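Local coordinates for putative transcriptional regulator protein (Vibrio parahaemolyticus, PDB 3ER6) that is of unknown function but probably regulates transcription by sequence-specific DNA binding, this piece being its DJ-1/PfpI-family domain, at residues Y20-L31 with P169-V180; L126-H135 with N162-Y170. The protein carries 1 engineered substitution. All blocks are in the same frame, centred on the assembly; numbering follows the deposited sequence.

Contact 1: residues Y20-L31 with P169-V180; sequences YFASIISSLEIL and PYSHSSVMLEIV
This is a buried helix-helix contact, extended by the loop that leads into the second helix. M176 of helix 173-184 lies against S27 of helix 22-37. The axes of the short segments 22-31 and 173-180 come within 10.3 Å and cross at -36°, so the helices run roughly the same way. M176 bends at both chi2 and chi3 (-31° and 138°), which turns its methyl onto the serine: CE of M176 is 3.3 Å from OG of S27. That hydroxyl donates to S23 O at 2.7 Å, and the same carbonyl also accepts from S27 N. Further along, I30 CG2 meets CB of M176, their side chains crossing at about a right angle. L31 closes this end with CD2, which lies 3.9 Å from CG2 of V180. Both helices pack on one side of the central sheet of the DJ-1/PfpI domain, an alpha/beta fold of the glutaminase clan. S27 rests on I79 and M176 on V112. The loop end is more polar. H172, at the N-cap position of its helix, sends NE2 to P169 O at 2.7 Å, with the donor well above the carbonyl plane. S166 holds its ND1. CB of S23 sits 3.5 Å from that same P169 O, and a water joins the carbonyl to S23 OG. A second water links S26 OG with Y170 O. Y170 OH comes in the plane of the Y20 ring, at its edge, but its hydrogen bond goes to E29 of the second subunit.

Contact 2: residues L126-H135 with N162-Y170; sequences LLQQNKAVMH and NVYLSSGPY
The backbones of 126-135 and 162-170 are 6.9 Å apart between the CA atoms of L127 and V163, and close to 5.0 Å between those of M134 and S167. Side chains make most of the contact across this gap. L127 and L165 reach toward each other tip to tip, with CD2 of L127 3.9 Å from CD1 of L165. CD2 of L127 also touches CG1 of V163, the two side chains crossing at about a right angle. The other branch of V163, CG2, packs on CB of L126. L165 CD1 also reaches the short strand 131-132, at 3.7 Å from A132 CB. V133 crosses L165 obliquely and sets CG2 against its CB. Strand 163-166 belongs to the main mixed sheet of the DJ-1/PfpI domain, between strands 110-114 and 157-160. Strand 131-132 pairs instead with 150-151 in a small parallel sheet, so this apolar layer joins the two sheets. Helix 117-124 adds V121, which touches both L126 and L165. Beyond the strands the contact turns polar. S167 OG lies 3.3 Å from M134 CA. A water 2.7 Å from S167 OG makes a weak bond to M134 O. With CG between its backbone N and carbonyl carbon (chi1 48°), H135 lays its ring beside the 167-169 loop, CD2 edge-on to S167 O at 3.2 Å. M134 SD sits over the centre of one ring face, while NE2 is hydrogen-bonded to D115. CD2 also meets CD of P169, whose preceding peptide is cis.

Contacts 1 and 2 have centres about 14 Å apart and share P169 and Y170. Strand 163-166 of contact 2 leads through this turn into helix 173-184 of contact 1. The clearest direct tie is H172 ND1 to S166 OG at 2.6 Å, a probable hydrogen bond from the start of the helix back to the end of the strand. Further along the helix, I179 CD1 packs 3.5 Å from Y164 CZ. V175 CG2 touches L165 O from the side, while the side chain of L165 turns toward 126-135. The shared turn also meets E202 of the second subunit, a C-terminal tag residue: P169 packs on it and Y170 N hydrogen-bonds to its carboxylate.

Contact 1: residues Y20-L31 with P169-V180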
loop_
_atom_site.group_PDB
_atom_site.type_symbol
_atom_site.label_atom_id
_atom_site.label_comp_id
_atom_site.label_asym_id
_atom_site.label_seq_id
_atom_site.Cartn_x
_atom_site.Cartn_y
_atom_site.Cartn_z
ATOM N N TYR A 20 -9.394 -1.769 4.278
ATOM C CA TYR A 20 -7.972 -1.869 4.520
ATOM C C TYR A 20 -7.418 -2.916 3.591
ATOM O O TYR A 20 -7.174 -4.058 4.001
ATOM C CB TYR A 20 -7.717 -2.286 6.001
ATOM C CG TYR A 20 -8.137 -1.169 6.940
ATOM C CD1 TYR A 20 -7.388 0.013 7.018
ATOM C CD2 TYR A 20 -9.304 -1.273 7.719
ATOM C CE1 TYR A 20 -7.789 1.069 7.905
ATOM C CE2 TYR A 20 -9.735 -0.235 8.543
ATOM C CZ TYR A 20 -8.990 0.908 8.656
ATOM O OH TYR A 20 -9.423 1.911 9.513
ATOM N N PHE A 21 -7.331 -2.585 2.311
ATOM C CA PHE A 21 -6.744 -3.547 1.354
ATOM C C PHE A 21 -5.441 -3.056 0.737
ATOM O O PHE A 21 -4.756 -3.843 0.040
ATOM C CB PHE A 21 -7.743 -3.968 0.259
ATOM C CG PHE A 21 -7.917 -2.938 -0.846
ATOM C CD1 PHE A 21 -7.336 -3.114 -2.090
ATOM C CD2 PHE A 21 -8.699 -1.786 -0.627
ATOM C CE1 PHE A 21 -7.502 -2.149 -3.118
ATOM C CE2 PHE A 21 -8.884 -0.848 -1.652
ATOM C CZ PHE A 21 -8.268 -1.022 -2.895
ATOM N N ALA A 22 -5.062 -1.792 0.991
ATOM C CA ALA A 22 -3.812 -1.253 0.368
ATOM C C ALA A 22 -2.614 -2.112 0.637
ATOM O O ALA A 22 -1.798 -2.319 -0.255
ATOM C CB ALA A 22 -3.501 0.142 0.846
ATOM N N SER A 23 -2.461 -2.624 1.863
ATOM C CA SER A 23 -1.246 -3.439 2.126
ATOM C C SER A 23 -1.184 -4.771 1.343
ATOM O O SER A 23 -0.068 -5.321 1.095
ATOM C CB SER A 23 -1.045 -3.680 3.648
ATOM O OG SER A 23 -2.180 -4.369 4.227
ATOM N N ILE A 24 -2.338 -5.317 0.985
ATOM C CA ILE A 24 -2.349 -6.476 0.083
ATOM C C ILE A 24 -1.770 -6.049 -1.265
ATOM O O ILE A 24 -0.925 -6.726 -1.840
ATOM C CB ILE A 24 -3.800 -6.993 -0.104
ATOM C CG1 ILE A 24 -4.174 -7.863 1.099
ATOM C CG2 ILE A 24 -3.973 -7.819 -1.393
ATOM C CD1 ILE A 24 -3.306 -9.235 1.148
ATOM N N ILE A 25 -2.247 -4.922 -1.775
ATOM C CA ILE A 25 -1.807 -4.431 -3.114
ATOM C C ILE A 25 -0.298 -4.085 -3.041
ATOM O O ILE A 25 0.455 -4.428 -3.943
ATOM C CB ILE A 25 -2.567 -3.139 -3.498
ATOM C CG1 ILE A 25 -4.087 -3.309 -3.324
ATOM C CG2 ILE A 25 -2.170 -2.620 -4.957
ATOM C CD1 ILE A 25 -4.616 -4.507 -4.152
ATOM N N SER A 26 0.162 -3.394 -1.973
ATOM C CA SER A 26 1.593 -3.044 -1.926
ATOM C C SER A 26 2.464 -4.323 -1.885
ATOM O O SER A 26 3.533 -4.347 -2.487
ATOM C CB SER A 26 1.918 -2.110 -0.746
ATOM O OG SER A 26 1.656 -2.753 0.483
ATOM N N SER A 27 1.989 -5.369 -1.213
ATOM C CA SER A 27 2.754 -6.595 -1.092
ATOM C C SER A 27 2.903 -7.212 -2.468
ATOM O O SER A 27 3.976 -7.663 -2.793
ATOM C CB SER A 27 2.125 -7.614 -0.126
ATOM O OG SER A 27 1.989 -7.051 1.182
ATOM N N LEU A 28 1.832 -7.228 -3.268
ATOM C CA LEU A 28 1.952 -7.742 -4.625
ATOM C C LEU A 28 2.835 -6.872 -5.510
ATOM O O LEU A 28 3.564 -7.389 -6.377
ATOM C CB LEU A 28 0.561 -7.906 -5.287
ATOM C CG LEU A 28 -0.369 -8.922 -4.591
ATOM C CD1 LEU A 28 -1.671 -9.121 -5.367
ATOM C CD2 LEU A 28 0.339 -10.292 -4.270
ATOM N N GLU A 29 2.728 -5.558 -5.369
ATOM C CA GLU A 29 3.610 -4.694 -6.150
ATOM C C GLU A 29 5.039 -5.027 -5.819
ATOM O O GLU A 29 5.873 -5.047 -6.717
ATOM C CB GLU A 29 3.330 -3.224 -5.769
ATOM C CG GLU A 29 1.965 -2.789 -6.405
ATOM C CD GLU A 29 1.485 -1.341 -6.063
ATOM O OE1 GLU A 29 2.231 -0.589 -5.455
ATOM O OE2 GLU A 29 0.337 -1.024 -6.426
ATOM N N ILE A 30 5.360 -5.251 -4.531
ATOM C CA ILE A 30 6.762 -5.539 -4.178
ATOM C C ILE A 30 7.139 -6.914 -4.736
ATOM O O ILE A 30 8.165 -7.072 -5.361
ATOM C CB ILE A 30 7.014 -5.507 -2.608
ATOM C CG1 ILE A 30 6.811 -4.079 -2.063
ATOM C CG2 ILE A 30 8.486 -6.061 -2.205
ATOM C CD1 ILE A 30 6.647 -3.996 -0.552
ATOM N N LEU A 31 6.350 -7.940 -4.429
ATOM C CA LEU A 31 6.658 -9.263 -4.976
ATOM C C LEU A 31 6.836 -9.309 -6.505
ATOM O O LEU A 31 7.810 -9.951 -6.998
ATOM C CB LEU A 31 5.639 -10.300 -4.495
ATOM C CG LEU A 31 5.676 -10.500 -2.948
ATOM C CD1 LEU A 31 4.573 -11.500 -2.590
ATOM C CD2 LEU A 31 7.079 -10.904 -2.326
ATOM N N PRO A 169 0.949 -1.352 10.167
ATOM C CA PRO A 169 -0.000 -1.805 9.112
ATOM C C PRO A 169 0.476 -1.664 7.647
ATOM O O PRO A 169 -0.063 -2.396 6.778
ATOM C CB PRO A 169 -1.257 -0.942 9.381
ATOM C CG PRO A 169 -0.653 0.347 10.084
ATOM C CD PRO A 169 0.401 -0.237 10.974
ATOM N N TYR A 170 1.413 -0.755 7.346
ATOM C CA TYR A 170 1.773 -0.510 5.937
ATOM C C TYR A 170 3.186 -0.892 5.521
ATOM O O TYR A 170 3.487 -0.956 4.298
ATOM C CB TYR A 170 1.503 0.955 5.479
ATOM C CG TYR A 170 0.040 1.188 5.625
ATOM C CD1 TYR A 170 -0.853 0.567 4.756
ATOM C CD2 TYR A 170 -0.472 1.911 6.717
ATOM C CE1 TYR A 170 -2.245 0.744 4.928
ATOM C CE2 TYR A 170 -1.863 2.072 6.905
ATOM C CZ TYR A 170 -2.722 1.473 5.982
ATOM O OH TYR A 170 -4.083 1.573 6.127
ATOM N N SER A 171 4.047 -1.104 6.502
ATOM C CA SER A 171 5.425 -1.478 6.227
ATOM C C SER A 171 5.644 -2.962 6.451
ATOM O O SER A 171 5.584 -3.424 7.597
ATOM C CB SER A 171 6.384 -0.675 7.114
ATOM O OG SER A 171 6.606 0.598 6.551
ATOM N N HIS A 172 5.890 -3.698 5.363
ATOM C CA HIS A 172 6.053 -5.154 5.433
ATOM C C HIS A 172 7.325 -5.614 4.746
ATOM O O HIS A 172 7.405 -6.739 4.227
ATOM C CB HIS A 172 4.808 -5.809 4.811
ATOM C CG HIS A 172 3.550 -5.371 5.480
ATOM N ND1 HIS A 172 3.191 -5.824 6.727
ATOM C CD2 HIS A 172 2.614 -4.462 5.124
ATOM C CE1 HIS A 172 2.059 -5.246 7.097
ATOM N NE2 HIS A 172 1.690 -4.411 6.142
ATOM N N SER A 173 8.309 -4.719 4.720
ATOM C CA SER A 173 9.577 -4.946 4.010
ATOM C C SER A 173 10.312 -6.153 4.519
ATOM O O SER A 173 10.812 -6.967 3.707
ATOM C CB SER A 173 10.527 -3.724 4.167
ATOM O OG SER A 173 9.863 -2.601 3.652
ATOM N N SER A 174 10.435 -6.304 5.842
ATOM C CA SER A 174 11.284 -7.390 6.274
ATOM C C SER A 174 10.709 -8.750 5.834
ATOM O O SER A 174 11.457 -9.603 5.334
ATOM C CB SER A 174 11.651 -7.348 7.762
ATOM O OG SER A 174 10.553 -7.737 8.547
ATOM N N VAL A 175 9.398 -8.942 5.984
ATOM C CA VAL A 175 8.800 -10.209 5.548
ATOM C C VAL A 175 8.853 -10.419 4.039
ATOM O O VAL A 175 9.227 -11.494 3.552
ATOM C CB VAL A 175 7.332 -10.404 6.103
ATOM C CG1 VAL A 175 6.628 -11.464 5.358
ATOM C CG2 VAL A 175 7.368 -10.768 7.622
ATOM N N MET A 176 8.438 -9.398 3.284
ATOM C CA MET A 176 8.388 -9.517 1.827
ATOM C C MET A 176 9.811 -9.821 1.253
ATOM O O MET A 176 9.986 -10.678 0.382
ATOM C CB MET A 176 7.755 -8.243 1.223
ATOM C CG MET A 176 6.169 -8.248 1.269
ATOM S SD MET A 176 5.123 -9.732 1.165
ATOM C CE MET A 176 3.868 -9.397 2.420
ATOM N N LEU A 177 10.819 -9.138 1.787
ATOM C CA LEU A 177 12.207 -9.379 1.332
ATOM C C LEU A 177 12.729 -10.752 1.741
ATOM O O LEU A 177 13.498 -11.369 1.017
ATOM C CB LEU A 177 13.174 -8.300 1.841
ATOM C CG LEU A 177 12.867 -6.904 1.309
ATOM C CD1 LEU A 177 13.845 -5.942 1.943
ATOM C CD2 LEU A 177 12.939 -6.845 -0.238
ATOM N N GLU A 178 12.287 -11.228 2.892
ATOM C CA GLU A 178 12.639 -12.561 3.290
ATOM C C GLU A 178 12.142 -13.558 2.268
ATOM O O GLU A 178 12.912 -14.370 1.793
ATOM C CB GLU A 178 12.071 -12.867 4.672
ATOM C CG GLU A 178 12.669 -14.117 5.271
ATOM C CD GLU A 178 14.189 -13.996 5.506
ATOM O OE1 GLU A 178 14.851 -15.013 5.251
ATOM O OE2 GLU A 178 14.713 -12.911 5.916
ATOM N N ILE A 179 10.875 -13.450 1.889
ATOM C CA ILE A 179 10.280 -14.336 0.911
ATOM C C ILE A 179 10.996 -14.152 -0.434
ATOM O O ILE A 179 11.340 -15.149 -1.114
ATOM C CB ILE A 179 8.776 -14.010 0.763
ATOM C CG1 ILE A 179 7.987 -14.401 2.025
ATOM C CG2 ILE A 179 8.183 -14.620 -0.494
ATOM C CD1 ILE A 179 8.135 -15.756 2.319
ATOM N N VAL A 180 11.270 -12.886 -0.812
ATOM C CA VAL A 180 12.070 -12.645 -2.019
ATOM C C VAL A 180 13.414 -13.370 -1.965
ATOM O O VAL A 180 13.788 -13.994 -2.934
ATOM C CB VAL A 180 12.300 -11.130 -2.314
ATOM C CG1 VAL A 180 13.307 -10.940 -3.500
ATOM C CG2 VAL A 180 10.976 -10.525 -2.669
HETATM O O HOH W 1 -2.721 -2.861 6.465
HETATM O O HOH W 2 1.473 -0.678 2.367
#

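Contact 2: residues L126-H135 with N162-Y170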
loop_
_atom_site.group_PDB
_atom_site.type_symbol
_atom_site.label_atom_id
_atom_site.label_comp_id
_atom_site.label_asym_id
_atom_site.label_seq_id
_atom_site.Cartn_x
_atom_site.Cartn_y
_atom_site.Cartn_z
ATOM N N LEU A 126 -2.429 -21.616 13.452
ATOM C CA LEU A 126 -1.268 -21.897 12.575
ATOM C C LEU A 126 0.110 -21.740 13.236
ATOM O O LEU A 126 1.098 -22.285 12.744
ATOM C CB LEU A 126 -1.274 -21.027 11.315
ATOM C CG LEU A 126 -2.605 -21.006 10.534
ATOM C CD1 LEU A 126 -2.371 -20.250 9.176
ATOM C CD2 LEU A 126 -3.194 -22.450 10.282
ATOM N N LEU A 127 0.167 -20.966 14.301
ATOM C CA LEU A 127 1.416 -20.706 14.991
ATOM C C LEU A 127 1.811 -21.915 15.841
ATOM O O LEU A 127 1.119 -22.246 16.799
ATOM C CB LEU A 127 1.275 -19.435 15.812
ATOM C CG LEU A 127 1.123 -18.176 14.911
ATOM C CD1 LEU A 127 0.594 -16.994 15.781
ATOM C CD2 LEU A 127 2.453 -17.790 14.169
ATOM N N GLN A 128 2.901 -22.578 15.471
ATOM C CA GLN A 128 3.366 -23.772 16.186
ATOM C C GLN A 128 3.846 -23.441 17.608
ATOM O O GLN A 128 3.673 -24.235 18.527
ATOM C CB GLN A 128 4.444 -24.456 15.380
ATOM C CG GLN A 128 5.161 -25.619 16.118
ATOM C CD GLN A 128 4.283 -26.883 16.369
ATOM O OE1 GLN A 128 4.497 -27.959 15.769
ATOM N NE2 GLN A 128 3.321 -26.750 17.264
ATOM N N GLN A 129 4.415 -22.251 17.787
ATOM C CA GLN A 129 5.031 -21.846 19.055
ATOM C C GLN A 129 4.177 -20.897 19.875
ATOM O O GLN A 129 4.591 -20.413 20.971
ATOM C CB GLN A 129 6.365 -21.173 18.776
ATOM C CG GLN A 129 7.406 -22.101 18.178
ATOM C CD GLN A 129 8.823 -21.584 18.467
ATOM O OE1 GLN A 129 9.009 -20.637 19.263
ATOM N NE2 GLN A 129 9.821 -22.182 17.821
ATOM N N ASN A 130 3.002 -20.574 19.353
ATOM C CA ASN A 130 2.152 -19.646 20.059
ATOM C C ASN A 130 2.859 -18.338 20.456
ATOM O O ASN A 130 2.609 -17.817 21.538
ATOM C CB ASN A 130 1.509 -20.281 21.311
ATOM C CG ASN A 130 0.195 -21.025 20.978
ATOM O OD1 ASN A 130 -0.516 -21.495 21.875
ATOM N ND2 ASN A 130 -0.104 -21.169 19.682
ATOM N N LYS A 131 3.654 -17.768 19.549
ATOM C CA LYS A 131 4.115 -16.386 19.736
ATOM C C LYS A 131 3.754 -15.504 18.535
ATOM O O LYS A 131 3.778 -15.964 17.403
ATOM C CB LYS A 131 5.636 -16.332 19.967
ATOM C CG LYS A 131 6.070 -17.216 21.128
ATOM C CD LYS A 131 7.580 -17.282 21.262
ATOM C CE LYS A 131 7.942 -17.723 22.698
ATOM N NZ LYS A 131 9.275 -17.194 23.134
ATOM N N ALA A 132 3.444 -14.237 18.766
ATOM C CA ALA A 132 3.012 -13.407 17.636
ATOM C C ALA A 132 3.499 -12.003 17.831
ATOM O O ALA A 132 4.128 -11.682 18.838
ATOM C CB ALA A 132 1.468 -13.389 17.532
ATOM N N VAL A 133 3.128 -11.160 16.883
ATOM C CA VAL A 133 3.404 -9.717 16.965
ATOM C C VAL A 133 2.107 -8.941 16.665
ATOM O O VAL A 133 1.275 -9.402 15.902
ATOM C CB VAL A 133 4.525 -9.335 15.940
ATOM C CG1 VAL A 133 5.850 -10.024 16.317
ATOM C CG2 VAL A 133 4.104 -9.704 14.468
ATOM N N MET A 134 1.914 -7.764 17.253
ATOM C CA MET A 134 0.805 -6.935 16.792
ATOM C C MET A 134 1.206 -5.505 17.031
ATOM O O MET A 134 2.023 -5.258 17.951
ATOM C CB MET A 134 -0.503 -7.292 17.516
ATOM C CG MET A 134 -1.750 -6.462 17.116
ATOM S SD MET A 134 -2.143 -6.267 15.307
ATOM C CE MET A 134 -2.107 -7.940 14.821
ATOM N N HIS A 135 0.685 -4.563 16.239
ATOM C CA HIS A 135 1.021 -3.169 16.461
ATOM C C HIS A 135 0.225 -2.643 17.676
ATOM O O HIS A 135 -0.732 -3.295 18.167
ATOM C CB HIS A 135 0.782 -2.316 15.190
ATOM C CG HIS A 135 -0.547 -2.545 14.547
ATOM N ND1 HIS A 135 -1.733 -2.241 15.168
ATOM C CD2 HIS A 135 -0.878 -3.097 13.345
ATOM C CE1 HIS A 135 -2.738 -2.571 14.372
ATOM N NE2 HIS A 135 -2.245 -3.096 13.264
ATOM N N ASN A 162 6.457 -22.116 8.576
ATOM C CA ASN A 162 6.078 -21.475 7.317
ATOM C C ASN A 162 5.080 -20.366 7.448
ATOM O O ASN A 162 4.431 -20.009 6.451
ATOM C CB ASN A 162 5.530 -22.502 6.336
ATOM C CG ASN A 162 6.595 -23.004 5.458
ATOM O OD1 ASN A 162 7.331 -22.216 4.822
ATOM N ND2 ASN A 162 6.742 -24.314 5.425
ATOM N N VAL A 163 4.942 -19.843 8.657
ATOM C CA VAL A 163 3.986 -18.767 8.912
ATOM C C VAL A 163 4.803 -17.488 9.138
ATOM O O VAL A 163 5.693 -17.438 9.999
ATOM C CB VAL A 163 3.066 -19.074 10.149
ATOM C CG1 VAL A 163 2.060 -17.922 10.384
ATOM C CG2 VAL A 163 2.372 -20.412 9.973
ATOM N N TYR A 164 4.494 -16.449 8.383
ATOM C CA TYR A 164 5.197 -15.161 8.441
ATOM C C TYR A 164 4.226 -14.096 8.897
ATOM O O TYR A 164 3.184 -13.890 8.262
ATOM C CB TYR A 164 5.698 -14.761 7.021
ATOM C CG TYR A 164 6.650 -15.740 6.412
ATOM C CD1 TYR A 164 8.014 -15.412 6.271
ATOM C CD2 TYR A 164 6.200 -16.973 5.947
ATOM C CE1 TYR A 164 8.915 -16.290 5.679
ATOM C CE2 TYR A 164 7.104 -17.908 5.376
ATOM C CZ TYR A 164 8.453 -17.551 5.270
ATOM O OH TYR A 164 9.328 -18.441 4.725
ATOM N N LEU A 165 4.552 -13.411 9.977
ATOM C CA LEU A 165 3.727 -12.392 10.519
ATOM C C LEU A 165 4.393 -11.007 10.383
ATOM O O LEU A 165 5.578 -10.815 10.744
ATOM C CB LEU A 165 3.464 -12.609 12.040
ATOM C CG LEU A 165 2.932 -13.973 12.538
ATOM C CD1 LEU A 165 2.713 -13.887 14.073
ATOM C CD2 LEU A 165 1.621 -14.377 11.819
ATOM N N SER A 166 3.622 -10.030 9.903
ATOM C CA SER A 166 4.148 -8.673 9.782
ATOM C C SER A 166 3.038 -7.664 10.278
ATOM O O SER A 166 2.019 -7.486 9.615
ATOM C CB SER A 166 4.590 -8.374 8.338
ATOM O OG SER A 166 4.955 -6.984 8.245
ATOM N N SER A 167 3.241 -7.060 11.458
ATOM C CA SER A 167 2.274 -6.118 12.079
ATOM C C SER A 167 1.840 -4.975 11.149
ATOM O O SER A 167 0.671 -4.667 11.035
ATOM C CB SER A 167 2.874 -5.475 13.337
ATOM O OG SER A 167 3.016 -6.457 14.328
ATOM N N GLY A 168 2.806 -4.345 10.507
ATOM C CA GLY A 168 2.544 -3.171 9.720
ATOM C C GLY A 168 2.019 -2.039 10.608
ATOM O O GLY A 168 2.548 -1.806 11.723
ATOM N N PRO A 169 0.949 -1.352 10.167
ATOM C CA PRO A 169 -0.000 -1.805 9.112
ATOM C C PRO A 169 0.476 -1.664 7.647
ATOM O O PRO A 169 -0.063 -2.396 6.778
ATOM C CB PRO A 169 -1.257 -0.942 9.381
ATOM C CG PRO A 169 -0.653 0.347 10.084
ATOM C CD PRO A 169 0.401 -0.237 10.974
ATOM N N TYR A 170 1.413 -0.755 7.346
ATOM C CA TYR A 170 1.773 -0.510 5.937
ATOM C C TYR A 170 3.186 -0.892 5.521
ATOM O O TYR A 170 3.487 -0.956 4.298
ATOM C CB TYR A 170 1.503 0.955 5.479
ATOM C CG TYR A 170 0.040 1.188 5.625
ATOM C CD1 TYR A 170 -0.853 0.567 4.756
ATOM C CD2 TYR A 170 -0.472 1.911 6.717
ATOM C CE1 TYR A 170 -2.245 0.744 4.928
ATOM C CE2 TYR A 170 -1.863 2.072 6.905
ATOM C CZ TYR A 170 -2.722 1.473 5.982
ATOM O OH TYR A 170 -4.083 1.573 6.127
HETATM O O HOH W 3 4.691 -5.584 16.289
#